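Local coordinates for glutamine aminotransferase class-II domain protein (PDB 3MDN) that probably acts as a class-II (N-terminal nucleophile type) glutamine amidotransferase domain, releasing ammonia from the amide of glutamine, at the interface of chains A and B and the interface of chains A and C. Numbering follows the deposited sequence. Chains: chain A/B/C, Glutamine aminotransferase class-II domain protein.

Chain A meets chain B in contact 1 and chain C in contact 2, and the C-alpha centres of the two patches lie about 28 Å apart. They share no residue: contact 1 joins the turn between strands 46-51 and 58-62 to the end of helix 70-78 and strand 13-15, whereas contact 2 pairs helix 124-129 with helix 133-136 and the loop after it. Each patch is part of a two-fold symmetric interface, so both recur with the chains exchanged. Two separate two-folds on one subunit can build the four-chain deposited assembly, although the coordinates alone do not show that this tetramer forms in solution.

Contact 1: the interface of chains A and B. Residues chain A 50, 52-54, 56-58; chain B 15, 17, 77-78.
A:Arg54 lies with its guanidinium between two flat groups of chain B, and the plane angles give the evidence. The ring of B:Phe15 is 14° from parallel on one face, and the imidazole of B:His77, 12° from parallel, lies on the other. On the first side NH2 of A:Arg54 sits over the ring centre, 3.3 Å from the centroid of B:Phe15, a cation-pi stack approached tip to tip. On the B:His77 side, NE is offset toward the rim of the imidazole, a second cation-pi contact. A chain extended from CG to NE carries the group this far across.

In its own plane the guanidinium grips the carbonyl oxygen of B:His77 side-on: NE of A:Arg54 donates to O of B:His77 at 2.7 Å, and NH2 of A:Arg54 to the same O of B:His77 at 2.9 Å. The NH2 bond falls on a carbonyl lone pair, while NE stands above the carbonyl plane. NH2 of A:Arg54 also makes a salt bridge with the carboxylate OE2 of B:Glu17 (3.0 Å), but its N-H points elsewhere, so the pairing is electrostatic. OE2 of B:Glu17 accepts from ND1 of B:His77 at 2.9 Å, which fixes the rotation of the imidazole under the arginine. B:Glu17 would help balance the charge if that imidazole were protonated.

B:His78 stands steeply to the guanidinium, 78° between planes, beside the CB-CG stem of A:Arg54. NE2 of B:His78 donates to the backbone O of A:Glu56 at 3.1 Å, from above the carbonyl plane. One face of the B:His78 ring packs on CA of A:Gly58, 3.4 Å from the ring centroid. CB of B:His78 passes CZ2 of A:Trp50 at 3.8 Å, the two side chains running in opposite directions.

In the fold, chain A offers the turn joining strands 46-51 and 58-62, together with residues of those strands; chain B receives it at the end of helix 70-78, beside strand 13-15 and the 3-10 helix 16-18.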
# COMPACT_ATOMS: atom_id res chain seq x y z
N TRP A 50 17.81 -8.31 -7.77
CA TRP A 50 18.24 -9.41 -8.65
C TRP A 50 18.87 -8.88 -9.90
O TRP A 50 18.54 -7.79 -10.35
CB TRP A 50 17.05 -10.32 -9.04
CG TRP A 50 16.16 -9.78 -10.14
CD1 TRP A 50 16.22 -10.07 -11.48
CD2 TRP A 50 15.06 -8.87 -9.98
NE1 TRP A 50 15.24 -9.38 -12.17
CE2 TRP A 50 14.50 -8.65 -11.27
CE3 TRP A 50 14.49 -8.21 -8.88
CZ2 TRP A 50 13.42 -7.81 -11.49
CZ3 TRP A 50 13.42 -7.36 -9.08
CH2 TRP A 50 12.89 -7.16 -10.39
N ASP A 52 19.57 -9.60 -13.94
CA ASP A 52 19.05 -10.31 -15.09
C ASP A 52 19.69 -9.75 -16.35
O ASP A 52 20.72 -10.24 -16.80
CB ASP A 52 17.52 -10.13 -15.18
CG ASP A 52 16.90 -10.99 -16.29
OD1 ASP A 52 17.62 -11.86 -16.84
OD2 ASP A 52 15.72 -10.77 -16.61
N ALA A 53 19.08 -8.73 -16.94
CA ALA A 53 19.55 -8.27 -18.24
C ALA A 53 20.37 -6.98 -18.16
O ALA A 53 20.89 -6.52 -19.17
CB ALA A 53 18.38 -8.08 -19.22
N ARG A 54 20.47 -6.37 -16.98
CA ARG A 54 21.16 -5.08 -16.93
C ARG A 54 22.32 -5.17 -15.94
O ARG A 54 22.29 -6.00 -15.02
CB ARG A 54 20.19 -3.95 -16.52
CG ARG A 54 18.84 -3.86 -17.30
CD ARG A 54 18.30 -2.42 -17.28
NE ARG A 54 16.98 -2.20 -17.91
CZ ARG A 54 16.81 -1.75 -19.15
NH1 ARG A 54 17.86 -1.49 -19.90
NH2 ARG A 54 15.57 -1.54 -19.64
N GLU A 56 22.74 -3.03 -13.71
CA GLU A 56 22.06 -2.68 -12.43
C GLU A 56 21.11 -3.80 -12.00
O GLU A 56 20.52 -4.45 -12.83
CB GLU A 56 21.22 -1.40 -12.56
CG GLU A 56 21.97 -0.14 -13.00
CD GLU A 56 22.51 -0.22 -14.44
OE1 GLU A 56 21.91 -0.95 -15.27
OE2 GLU A 56 23.51 0.48 -14.74
N PRO A 57 20.93 -4.01 -10.70
CA PRO A 57 19.91 -4.96 -10.25
C PRO A 57 18.49 -4.36 -10.32
O PRO A 57 18.31 -3.17 -10.07
CB PRO A 57 20.28 -5.19 -8.80
CG PRO A 57 20.83 -3.85 -8.38
CD PRO A 57 21.60 -3.34 -9.57
N GLY A 58 17.49 -5.16 -10.64
CA GLY A 58 16.12 -4.75 -10.34
C GLY A 58 15.98 -4.76 -8.82
O GLY A 58 16.60 -5.60 -8.16
N PHE B 15 11.61 -5.08 -23.17
CA PHE B 15 11.33 -4.67 -21.80
C PHE B 15 9.88 -4.16 -21.75
O PHE B 15 9.41 -3.53 -22.72
CB PHE B 15 12.33 -3.60 -21.33
CG PHE B 15 13.72 -4.14 -21.03
CD1 PHE B 15 13.99 -4.83 -19.83
CD2 PHE B 15 14.77 -3.95 -21.93
CE1 PHE B 15 15.26 -5.31 -19.56
CE2 PHE B 15 16.06 -4.43 -21.66
CZ PHE B 15 16.31 -5.12 -20.48
N GLU B 17 8.61 -1.79 -20.26
CA GLU B 17 8.55 -0.33 -20.30
C GLU B 17 8.62 0.25 -21.73
O GLU B 17 8.29 1.41 -21.94
CB GLU B 17 9.69 0.27 -19.47
CG GLU B 17 11.04 0.04 -20.06
CD GLU B 17 12.18 0.61 -19.22
OE1 GLU B 17 11.91 1.24 -18.18
OE2 GLU B 17 13.34 0.45 -19.61
N HIS B 77 11.27 -1.97 -16.03
CA HIS B 77 12.59 -1.65 -16.49
C HIS B 77 13.43 -2.95 -16.63
O HIS B 77 14.40 -2.98 -17.38
CB HIS B 77 13.25 -0.65 -15.54
CG HIS B 77 14.63 -0.20 -15.95
ND1 HIS B 77 14.88 0.39 -17.17
CD2 HIS B 77 15.82 -0.23 -15.30
CE1 HIS B 77 16.17 0.69 -17.26
NE2 HIS B 77 16.76 0.31 -16.14
N HIS B 78 13.04 -4.02 -15.94
CA HIS B 78 13.89 -5.21 -15.83
C HIS B 78 13.37 -6.52 -16.45
O HIS B 78 14.15 -7.41 -16.74
CB HIS B 78 14.33 -5.47 -14.38
CG HIS B 78 15.53 -4.69 -13.97
ND1 HIS B 78 15.46 -3.52 -13.24
CD2 HIS B 78 16.84 -4.90 -14.20
CE1 HIS B 78 16.67 -3.05 -13.04
NE2 HIS B 78 17.53 -3.87 -13.60

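Contact 2: the interface of chains A and C. Residues chain A 124, 128, 136, 140-142; chain C 136-137, 139-140.
The tight part of this patch is centred on the guanidinium of A:Arg124, whose two terminal nitrogens converge end-on upon the backbone carbonyl oxygen of C:Arg139. NH1 of A:Arg124 reaches O of C:Arg139 at 2.8 Å and NH2 of A:Arg124 reaches it at 2.7 Å, both with the acceptor in the guanidinium plane. CG is anti to the backbone N (chi1 -168°), and a bend at chi3 (130°) turns the group toward chain C.

C:Tyr136 crosses the arginine at about a right angle, laying its CE1 edge over the guanidinium face, 3.8 Å from CZ of A:Arg124, with the planes 55° apart. CB of A:Ser142 sits over the centre of the opposite face, so the flat group is held from both sides. The phenol OH of C:Tyr136 donates to OD2 of A:Asp128 at 2.8 Å, using the anti lone pair of that carboxylate oxygen. OD2 of A:Asp128 also forms a salt bridge within chain A to NE of A:Arg124 (3.6 Å), tying the two first-shell side chains together.

Packing is looser elsewhere. The phenol oxygens of A:Tyr136 and C:Tyr136 point tip to tip without bonding, and OG of A:Ser142 lies 4.2 Å from CD of C:Lys140. NZ of C:Lys140 turns back to a weak hydrogen bond with O of C:Thr137; NH1 of A:Arg124, 4.6 Å from NZ of C:Lys140, may repel it mildly.

In the fold, helix 124-129 and the loop at 140-142 of chain A face helix 133-136 of chain C and its loop residues 137-140.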
# COMPACT_ATOMS: atom_id res chain seq x y z
N ARG A 124 23.25 9.86 14.35
CA ARG A 124 22.92 9.66 12.94
C ARG A 124 23.45 10.77 12.01
O ARG A 124 23.92 10.51 10.88
CB ARG A 124 21.42 9.53 12.80
CG ARG A 124 21.02 9.04 11.43
CD ARG A 124 19.54 9.12 11.33
NE ARG A 124 19.22 9.81 10.10
CZ ARG A 124 18.12 10.51 9.89
NH1 ARG A 124 17.19 10.66 10.82
NH2 ARG A 124 17.99 11.05 8.70
N ASP A 128 25.79 10.25 8.71
CA ASP A 128 25.39 10.76 7.40
C ASP A 128 26.44 11.73 6.83
O ASP A 128 26.74 11.70 5.64
CB ASP A 128 24.05 11.54 7.46
CG ASP A 128 22.83 10.65 7.70
OD1 ASP A 128 22.93 9.40 7.71
OD2 ASP A 128 21.74 11.22 7.88
N TYR A 136 25.99 10.66 -1.54
CA TYR A 136 24.95 11.16 -0.68
C TYR A 136 23.57 11.14 -1.35
O TYR A 136 22.55 10.91 -0.70
CB TYR A 136 25.28 12.56 -0.19
CG TYR A 136 24.50 12.90 1.05
CD1 TYR A 136 23.28 13.57 0.96
CD2 TYR A 136 24.96 12.52 2.32
CE1 TYR A 136 22.54 13.87 2.09
CE2 TYR A 136 24.21 12.82 3.48
CZ TYR A 136 23.00 13.48 3.34
OH TYR A 136 22.24 13.80 4.46
N LYS A 140 18.43 7.58 1.01
CA LYS A 140 16.99 7.94 0.88
C LYS A 140 16.20 7.79 2.18
O LYS A 140 15.18 8.45 2.38
CB LYS A 140 16.33 7.17 -0.27
CG LYS A 140 16.91 7.52 -1.66
CD LYS A 140 16.93 9.04 -1.86
CE LYS A 140 17.01 9.47 -3.33
NZ LYS A 140 16.50 10.90 -3.46
N GLY A 141 16.68 6.94 3.10
CA GLY A 141 16.04 6.83 4.42
C GLY A 141 16.93 7.16 5.63
O GLY A 141 17.83 7.98 5.54
N SER A 142 16.67 6.49 6.77
CA SER A 142 17.36 6.79 8.01
C SER A 142 18.02 5.59 8.73
O SER A 142 18.47 5.76 9.86
CB SER A 142 16.43 7.55 8.97
OG SER A 142 15.31 6.76 9.32
N TYR C 136 17.38 16.81 14.22
CA TYR C 136 17.85 15.94 13.15
C TYR C 136 17.14 14.57 13.16
O TYR C 136 16.85 14.00 12.10
CB TYR C 136 19.37 15.80 13.13
CG TYR C 136 19.86 15.30 11.79
CD1 TYR C 136 20.01 13.94 11.54
CD2 TYR C 136 20.13 16.20 10.77
CE1 TYR C 136 20.43 13.49 10.30
CE2 TYR C 136 20.55 15.76 9.52
CZ TYR C 136 20.70 14.41 9.29
OH TYR C 136 21.12 13.98 8.04
N THR C 137 16.84 14.08 14.35
CA THR C 137 16.09 12.86 14.49
C THR C 137 14.74 12.86 13.71
O THR C 137 14.25 11.81 13.33
CB THR C 137 15.84 12.56 15.98
OG1 THR C 137 15.17 11.31 16.10
CG2 THR C 137 14.98 13.67 16.62
N ARG C 139 14.40 14.03 10.73
CA ARG C 139 14.67 14.04 9.30
C ARG C 139 14.52 12.60 8.80
O ARG C 139 15.39 11.79 9.03
CB ARG C 139 16.06 14.64 9.01
CG ARG C 139 16.59 14.56 7.54
CD ARG C 139 15.61 15.13 6.54
NE ARG C 139 16.28 15.48 5.28
CZ ARG C 139 15.65 15.83 4.17
NH1 ARG C 139 14.32 15.85 4.11
NH2 ARG C 139 16.37 16.15 3.09
N LYS C 140 13.39 12.30 8.16
CA LYS C 140 13.05 10.90 7.79
C LYS C 140 13.13 10.63 6.29
O LYS C 140 13.29 9.50 5.89
CB LYS C 140 11.65 10.52 8.30
CG LYS C 140 11.51 10.60 9.82
CD LYS C 140 12.56 9.69 10.45
CE LYS C 140 12.26 9.46 11.92
NZ LYS C 140 13.37 8.70 12.57